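Local coordinates for 4-alpha-glucanotransferase (Aquifex aeolicus, PDB 1TZ7), which belongs to the amylomaltase (D-enzyme) family and is built around a parallel eight-stranded beta/alpha barrel elaborated by helical insertions and a small antiparallel sheet, at residues L53-F58 against F493-L498; G86-I91 against V119-K124; L254-V259 against W315-G320. One frame throughout, in Å; residues are numbered along the deposited sequence.

Contact 1: residues L53-F58 against F493-L498; sequences LKECGF and FIKKLL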
# COMPACT_ATOMS: atom_id res chain seq x y z
N LEU A 53 10.83 16.72 1.90
CA LEU A 53 9.42 17.11 1.66
C LEU A 53 9.18 18.52 2.19
O LEU A 53 8.74 19.40 1.47
CB LEU A 53 8.45 16.15 2.38
CG LEU A 53 8.04 14.83 1.71
CD1 LEU A 53 7.01 15.04 0.64
CD2 LEU A 53 9.18 14.14 1.17
N LYS A 54 9.48 18.72 3.47
CA LYS A 54 9.22 19.98 4.15
C LYS A 54 9.97 21.14 3.48
O LYS A 54 9.38 22.19 3.21
CB LYS A 54 9.63 19.88 5.62
CG LYS A 54 9.35 21.15 6.46
CD LYS A 54 7.89 21.58 6.35
CE LYS A 54 7.52 22.58 7.43
NZ LYS A 54 8.25 23.86 7.26
N GLU A 55 11.25 20.94 3.21
CA GLU A 55 12.09 22.00 2.63
C GLU A 55 11.57 22.42 1.25
O GLU A 55 11.61 23.60 0.91
CB GLU A 55 13.56 21.52 2.52
CG GLU A 55 14.57 22.49 3.11
CD GLU A 55 14.79 23.72 2.25
OE1 GLU A 55 14.40 23.70 1.07
OE2 GLU A 55 15.35 24.71 2.75
N CYS A 56 11.09 21.45 0.47
CA CYS A 56 10.58 21.72 -0.88
C CYS A 56 9.21 22.40 -0.84
O CYS A 56 8.85 23.12 -1.76
CB CYS A 56 10.47 20.40 -1.67
SG CYS A 56 12.06 19.67 -2.14
N GLY A 57 8.44 22.14 0.22
CA GLY A 57 7.08 22.66 0.34
C GLY A 57 6.00 21.61 0.05
O GLY A 57 4.82 21.95 -0.08
N PHE A 58 6.40 20.35 -0.05
CA PHE A 58 5.44 19.25 -0.20
C PHE A 58 4.62 19.09 1.06
O PHE A 58 5.10 19.36 2.16
CB PHE A 58 6.17 17.93 -0.49
CG PHE A 58 6.70 17.82 -1.89
CD1 PHE A 58 5.84 17.60 -2.96
CD2 PHE A 58 8.06 17.89 -2.14
CE1 PHE A 58 6.32 17.48 -4.26
CE2 PHE A 58 8.55 17.77 -3.44
CZ PHE A 58 7.68 17.56 -4.49
N PHE A 493 15.13 22.95 -7.70
CA PHE A 493 14.34 22.86 -8.92
C PHE A 493 12.85 22.62 -8.58
O PHE A 493 11.98 23.34 -9.05
CB PHE A 493 14.89 21.73 -9.82
CG PHE A 493 13.87 21.14 -10.75
CD1 PHE A 493 13.29 19.90 -10.48
CD2 PHE A 493 13.48 21.81 -11.91
CE1 PHE A 493 12.35 19.34 -11.34
CE2 PHE A 493 12.54 21.26 -12.77
CZ PHE A 493 11.97 20.02 -12.48
N ILE A 494 12.57 21.62 -7.76
CA ILE A 494 11.19 21.23 -7.47
C ILE A 494 10.51 22.25 -6.53
O ILE A 494 9.32 22.52 -6.67
CB ILE A 494 11.12 19.80 -6.88
CG1 ILE A 494 9.68 19.28 -6.89
CG2 ILE A 494 11.67 19.77 -5.47
CD1 ILE A 494 9.09 19.11 -8.29
N LYS A 495 11.26 22.79 -5.59
CA LYS A 495 10.74 23.84 -4.70
C LYS A 495 10.23 25.02 -5.51
O LYS A 495 9.12 25.51 -5.27
CB LYS A 495 11.83 24.31 -3.72
CG LYS A 495 11.36 25.36 -2.70
CD LYS A 495 12.48 25.74 -1.73
CE LYS A 495 12.00 26.76 -0.70
NZ LYS A 495 13.12 27.55 -0.13
N LYS A 496 11.03 25.47 -6.47
CA LYS A 496 10.65 26.56 -7.35
C LYS A 496 9.34 26.25 -8.08
O LYS A 496 8.46 27.09 -8.17
CB LYS A 496 11.75 26.82 -8.39
CG LYS A 496 11.58 28.12 -9.17
CD LYS A 496 12.85 28.95 -9.13
CE LYS A 496 12.65 30.29 -9.81
NZ LYS A 496 11.96 31.27 -8.93
N LEU A 497 9.22 25.03 -8.58
CA LEU A 497 8.04 24.61 -9.35
C LEU A 497 6.78 24.63 -8.49
O LEU A 497 5.74 25.11 -8.93
CB LEU A 497 8.25 23.21 -9.93
CG LEU A 497 8.44 23.12 -11.45
CD1 LEU A 497 9.43 24.14 -11.96
CD2 LEU A 497 8.87 21.72 -11.82
N LEU A 498 6.88 24.09 -7.27
CA LEU A 498 5.74 24.07 -6.36
C LEU A 498 5.23 25.48 -6.10
O LEU A 498 4.04 25.72 -6.06
CB LEU A 498 6.12 23.39 -5.03
CG LEU A 498 6.40 21.88 -5.07
CD1 LEU A 498 6.45 21.32 -3.66
CD2 LEU A 498 5.37 21.13 -5.91
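Leu498 sets a single methyl, CD1, almost squarely over the Phe58 ring, 3.7 Å from the ring centroid and 7° off the ring normal, a CH-pi contact of near-ideal geometry. Leu498 CD1 also rests on the main chain leading to this ring, 3.6 Å from Cys56 O. The backbone turns sharply there: a Schellman motif closes helix 44-56, with Gly57 as the C-prime residue at positive phi, Phe58 N bonded back to Leu53 O and Gly57 N, weakly, to Lys54 O. With CG beside its own backbone N (chi1 -75°), Phe58 swings its ring round to the side of the second helix.

Ile494 divides its two branches between neighbours. Ile494 CG2 packs on Cys56 SG at 3.4 Å, whereas Ile494 CG1 reaches Phe58 CZ at 3.6 Å. The main chains are close as well, since Cys56 CA and Lys495 CA lie 4.4 Å apart and Lys495 CA makes a CA-H...O contact with Cys56 O. From there the extended Lys495 chain passes Glu55 O, and its NZ stops 4.2 Å from Glu55 OE1, too far for a salt bridge; that carboxylate pairs instead with Lys491.

The contact joins the end of helix 44-56 to the C-terminal helix 491-500, with Phe58 and Leu498 both against Ala24 of barrel strand 23-27 and Leu498 also against Leu446 of helix 437-447.

Contact 2: residues G86-I91 against V119-K124; sequences GNYVLI and VVYEYK
The Tyr88 ring meets the helix with its edge: Tyr121 O lies in the ring plane beside the hydroxyl end, and Lys124 CB is also near that plane, 4.1 Å from Tyr88 CE1. One ring face carries CG1 of the adjacent Val89, displaced toward the rim. The Tyr121 ring in turn has Tyr88 OH at its edge, while Val89 CG1 approaches it obliquely, 3.4 Å from Tyr121 CD1. A one-turn 3-10 segment, 88-90, is here docked on the flank of helix 117-133, and Val89 is its apolar wedge, with CG1 also touching Val120 CG2.

Two polar arms bracket this wedge. Tyr88 OH donates to Tyr121 O at 2.6 Å, meeting the carbonyl from the side (C=O...O angle 110°). That oxygen belongs to the helix backbone, so the phenol ties the 3-10 segment directly to the helix. Tyr121 sends its own hydroxyl away from this bond, to Thr69 and Asn75. The other arm is Lys124, a buried lysine whose ammonium group is gripped by the carbonyls of Val89, within the turn, and Ile91, just after it, a setting that would be expected to stabilise its positive charge. Helix 192-218 also packs here, Val201 on Tyr88 and Val204 and Phe205 on Ile91.

The Lys124 chain bends at chi2 (-122°) and again at chi4, bringing Lys124 NZ to 3.0 Å from Ile91 O and to an unusually short 2.5 Å from Val89 O, a value to be taken with reserve, where it stands above the carbonyl plane.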
# COMPACT_ATOMS: atom_id res chain seq x y z
N GLY A 86 2.26 -4.75 10.66
CA GLY A 86 3.32 -4.08 9.94
C GLY A 86 4.41 -5.04 9.48
O GLY A 86 4.54 -6.15 10.00
N ASN A 87 5.19 -4.60 8.50
CA ASN A 87 6.19 -5.43 7.85
C ASN A 87 7.55 -5.28 8.55
O ASN A 87 8.14 -4.20 8.54
CB ASN A 87 6.31 -5.01 6.37
CG ASN A 87 7.05 -6.03 5.52
OD1 ASN A 87 7.42 -7.12 6.00
ND2 ASN A 87 7.26 -5.69 4.25
N TYR A 88 8.05 -6.37 9.14
CA TYR A 88 9.19 -6.28 10.07
C TYR A 88 10.51 -5.91 9.36
O TYR A 88 11.44 -5.43 10.00
CB TYR A 88 9.35 -7.59 10.87
CG TYR A 88 9.97 -8.76 10.11
CD1 TYR A 88 11.35 -8.94 10.04
CD2 TYR A 88 9.15 -9.71 9.48
CE1 TYR A 88 11.91 -10.02 9.35
CE2 TYR A 88 9.70 -10.79 8.78
CZ TYR A 88 11.08 -10.94 8.72
OH TYR A 88 11.63 -12.01 8.04
N VAL A 89 10.58 -6.13 8.04
CA VAL A 89 11.80 -5.79 7.28
C VAL A 89 11.96 -4.27 7.10
O VAL A 89 13.02 -3.80 6.68
CB VAL A 89 11.82 -6.48 5.88
CG1 VAL A 89 11.88 -7.99 6.03
CG2 VAL A 89 10.62 -6.07 5.04
N LEU A 90 10.90 -3.51 7.42
CA LEU A 90 10.95 -2.05 7.36
C LEU A 90 11.46 -1.44 8.67
O LEU A 90 11.58 -0.23 8.79
CB LEU A 90 9.57 -1.48 7.04
CG LEU A 90 8.87 -2.05 5.80
CD1 LEU A 90 7.51 -1.40 5.62
CD2 LEU A 90 9.73 -1.86 4.56
N ILE A 91 11.74 -2.29 9.65
CA ILE A 91 12.20 -1.81 10.95
C ILE A 91 13.65 -1.33 10.87
O ILE A 91 14.49 -1.98 10.24
CB ILE A 91 12.04 -2.91 12.02
CG1 ILE A 91 10.57 -3.08 12.37
CG2 ILE A 91 12.86 -2.56 13.27
CD1 ILE A 91 10.27 -4.31 13.23
N VAL A 119 17.55 -11.56 1.76
CA VAL A 119 18.55 -11.43 2.82
C VAL A 119 18.04 -10.66 4.04
O VAL A 119 18.44 -10.95 5.15
CB VAL A 119 19.97 -10.87 2.31
CG1 VAL A 119 20.05 -10.68 0.82
CG2 VAL A 119 20.48 -9.71 3.14
N VAL A 120 17.15 -9.69 3.83
CA VAL A 120 16.65 -8.88 4.94
C VAL A 120 15.57 -9.61 5.76
O VAL A 120 15.44 -9.37 6.96
CB VAL A 120 16.10 -7.49 4.47
CG1 VAL A 120 17.20 -6.70 3.76
CG2 VAL A 120 14.89 -7.66 3.57
N TYR A 121 14.81 -10.50 5.12
CA TYR A 121 13.90 -11.39 5.86
C TYR A 121 14.66 -12.15 6.92
O TYR A 121 14.23 -12.24 8.06
CB TYR A 121 13.20 -12.38 4.91
CG TYR A 121 12.09 -11.77 4.08
CD1 TYR A 121 11.08 -11.00 4.67
CD2 TYR A 121 12.04 -11.96 2.71
CE1 TYR A 121 10.06 -10.44 3.90
CE2 TYR A 121 11.03 -11.41 1.93
CZ TYR A 121 10.05 -10.65 2.53
OH TYR A 121 9.05 -10.11 1.75
N GLU A 122 15.82 -12.70 6.53
CA GLU A 122 16.63 -13.53 7.43
C GLU A 122 17.42 -12.68 8.42
O GLU A 122 17.50 -13.01 9.61
CB GLU A 122 17.61 -14.39 6.61
CG GLU A 122 16.97 -15.63 6.00
CD GLU A 122 16.60 -16.68 7.04
OE1 GLU A 122 17.06 -16.56 8.20
OE2 GLU A 122 15.87 -17.63 6.70
N TYR A 123 17.99 -11.58 7.92
CA TYR A 123 18.90 -10.75 8.72
C TYR A 123 18.14 -9.96 9.80
O TYR A 123 18.56 -9.91 10.95
CB TYR A 123 19.66 -9.78 7.81
CG TYR A 123 20.54 -8.81 8.56
CD1 TYR A 123 21.49 -9.26 9.47
CD2 TYR A 123 20.42 -7.43 8.37
CE1 TYR A 123 22.30 -8.38 10.16
CE2 TYR A 123 21.22 -6.54 9.06
CZ TYR A 123 22.16 -7.02 9.96
OH TYR A 123 22.96 -6.15 10.65
N LYS A 124 17.03 -9.34 9.42
CA LYS A 124 16.25 -8.55 10.36
C LYS A 124 15.49 -9.44 11.36
O LYS A 124 15.24 -9.04 12.49
CB LYS A 124 15.27 -7.64 9.61
CG LYS A 124 15.95 -6.61 8.72
CD LYS A 124 15.54 -5.19 9.09
CE LYS A 124 16.23 -4.16 8.20
NZ LYS A 124 15.27 -3.16 7.65

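Contact 3: residues L254-V259 against W315-G320; sequences LFVAGV and WEVPYG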
# COMPACT_ATOMS: atom_id res chain seq x y z
N LEU A 254 -14.86 -20.90 -2.28
CA LEU A 254 -15.88 -21.28 -3.25
C LEU A 254 -15.76 -20.40 -4.50
O LEU A 254 -15.99 -20.86 -5.61
CB LEU A 254 -17.27 -21.14 -2.62
CG LEU A 254 -18.43 -21.94 -3.24
CD1 LEU A 254 -18.13 -23.45 -3.26
CD2 LEU A 254 -19.72 -21.66 -2.47
N PHE A 255 -15.42 -19.13 -4.29
CA PHE A 255 -15.09 -18.23 -5.40
C PHE A 255 -13.84 -17.40 -5.08
O PHE A 255 -13.54 -17.15 -3.91
CB PHE A 255 -16.26 -17.30 -5.70
CG PHE A 255 -17.50 -18.03 -6.17
CD1 PHE A 255 -17.68 -18.34 -7.52
CD2 PHE A 255 -18.49 -18.39 -5.27
CE1 PHE A 255 -18.82 -19.00 -7.95
CE2 PHE A 255 -19.64 -19.06 -5.70
CZ PHE A 255 -19.80 -19.36 -7.04
N VAL A 256 -13.12 -16.98 -6.12
CA VAL A 256 -11.91 -16.17 -5.94
C VAL A 256 -11.95 -14.90 -6.79
O VAL A 256 -12.80 -14.75 -7.67
CB VAL A 256 -10.62 -16.98 -6.28
CG1 VAL A 256 -10.38 -18.06 -5.24
CG2 VAL A 256 -10.71 -17.59 -7.68
N ALA A 257 -11.03 -13.99 -6.52
CA ALA A 257 -11.11 -12.63 -7.02
C ALA A 257 -10.31 -12.47 -8.30
O ALA A 257 -9.45 -13.29 -8.60
CB ALA A 257 -10.62 -11.65 -5.96
N GLY A 258 -10.60 -11.41 -9.03
CA GLY A 258 -9.88 -11.09 -10.25
C GLY A 258 -10.56 -9.97 -11.01
O GLY A 258 -11.39 -9.25 -10.46
N VAL A 259 -10.20 -9.83 -12.28
CA VAL A 259 -10.91 -8.94 -13.20
C VAL A 259 -11.06 -9.61 -14.57
O VAL A 259 -10.26 -10.48 -14.93
CB VAL A 259 -10.17 -7.58 -13.36
CG1 VAL A 259 -10.39 -6.71 -12.14
CG2 VAL A 259 -8.68 -7.81 -13.61
N TRP A 315 -15.56 -8.81 -9.67
CA TRP A 315 -15.45 -9.95 -10.56
C TRP A 315 -15.23 -11.23 -9.74
O TRP A 315 -14.29 -11.32 -8.95
CB TRP A 315 -14.31 -9.74 -11.55
CG TRP A 315 -14.24 -10.77 -12.65
CD1 TRP A 315 -13.30 -11.73 -12.81
CD2 TRP A 315 -15.16 -10.92 -13.74
NE1 TRP A 315 -13.57 -12.48 -13.93
CE2 TRP A 315 -14.71 -12.00 -14.52
CE3 TRP A 315 -16.33 -10.25 -14.14
CZ2 TRP A 315 -15.37 -12.43 -15.67
CZ3 TRP A 315 -16.99 -10.68 -15.28
CH2 TRP A 315 -16.51 -11.76 -16.03
N GLU A 316 -16.12 -12.19 -9.93
CA GLU A 316 -16.14 -13.41 -9.13
C GLU A 316 -16.02 -14.65 -10.05
O GLU A 316 -16.86 -14.86 -10.91
CB GLU A 316 -17.45 -13.48 -8.35
CG GLU A 316 -17.59 -14.69 -7.46
CD GLU A 316 -18.94 -14.74 -6.76
OE1 GLU A 316 -19.06 -14.15 -5.67
OE2 GLU A 316 -19.87 -15.35 -7.31
N VAL A 317 -14.97 -15.45 -9.85
CA VAL A 317 -14.74 -16.65 -10.68
C VAL A 317 -14.67 -17.94 -9.80
O VAL A 317 -14.08 -17.93 -8.73
CB VAL A 317 -13.44 -16.53 -11.55
CG1 VAL A 317 -13.11 -15.06 -11.84
CG2 VAL A 317 -12.25 -17.21 -10.87
N PRO A 318 -15.28 -19.03 -10.28
CA PRO A 318 -15.28 -20.32 -9.56
C PRO A 318 -13.87 -20.84 -9.23
O PRO A 318 -12.97 -20.81 -10.09
CB PRO A 318 -15.97 -21.27 -10.54
CG PRO A 318 -16.79 -20.39 -11.41
CD PRO A 318 -16.04 -19.10 -11.54
N TYR A 319 -13.69 -21.33 -8.00
CA TYR A 319 -12.40 -21.86 -7.55
C TYR A 319 -12.06 -23.12 -8.32
O TYR A 319 -12.93 -23.96 -8.58
CB TYR A 319 -12.45 -22.16 -6.04
CG TYR A 319 -11.19 -22.81 -5.49
CD1 TYR A 319 -9.99 -22.11 -5.42
CD2 TYR A 319 -11.20 -24.14 -5.05
CE1 TYR A 319 -8.83 -22.70 -4.91
CE2 TYR A 319 -10.06 -24.74 -4.55
CZ TYR A 319 -8.87 -24.02 -4.48
OH TYR A 319 -7.74 -24.60 -3.99
N GLY A 320 -10.78 -23.26 -8.69
CA GLY A 320 -10.34 -24.36 -9.52
C GLY A 320 -10.11 -23.93 -10.96
O GLY A 320 -9.42 -24.62 -11.71
O HOH W 1 -12.95 -7.49 -9.05
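Leu254 opens the pairing with a weak bond, its O accepting from Tyr319 N at 3.4 Å. Next comes Phe255, whose ring is stacked on the carboxylate of Glu316. The two planes are 22° apart, and Glu316 OE2 hovers 3.6 Å above the middle of the ring. An extended Glu316 chain, with CG opposite the backbone N (chi1 -179°), brings the carboxylate over that face, and the carbonyl carbon of Val317 lies at the ring edge. The charge is met by cations: Lys246 forms a salt bridge with Glu316 OE1 and Arg328 with Glu316 OE2, probably favouring the charged form.

Val256 supplies the firm part of the ladder, an antiparallel hydrogen-bonded pair with Val317. Val256 N donates to Val317 O at 2.9 Å, in the carbonyl plane, and Val317 N returns a bond to Val256 O at 3.2 Å. Val256 CG2 and Val317 CG2 lie 3.6 Å apart on one face of the sheet, and Val256 CG1 extends this apolar patch to the Tyr319 ring. Beyond Ala257 the strands, whose short axes run at 135° between their N-to-C directions, are linked by water. At Gly258 a water donates to the carbonyl O at 2.7 Å and accepts from Trp315 N at 3.0 Å. Val259 then runs its main chain over a face of the Trp315 indole, with its carbonyl carbon 3.6 Å from Trp315 CD1; the indole NE1 itself is bonded to Ala324 O.

These are the two inner strands of a four-stranded antiparallel sheet. Strand 269-274 flanks 255-259 through backbone bonds from Ala257 and Val259, and strand 328-331 flanks 313-318 through backbone bonding of Glu316 with Arg328.

In the fold
From the N terminus the chain passes through strand 23-27 and helix 44-56, where the first half of contact 1 is laid down; its partner arrives only near the C terminus, so this contact closes a loop over most of the protein. The other two nest inside it, in series. Contact 2 closes a short loop, tying the segment ahead of helix 94-98 to helix 117-133. Contact 3 closes a longer loop, pairing strands 255-259 and 313-318 of the antiparallel sheet. None touches another: contacts 1 and 3 lie on opposite sides of the chain's centre, their centres about 45 Å apart, and contact 2 is about 32 Å from each, centre to centre.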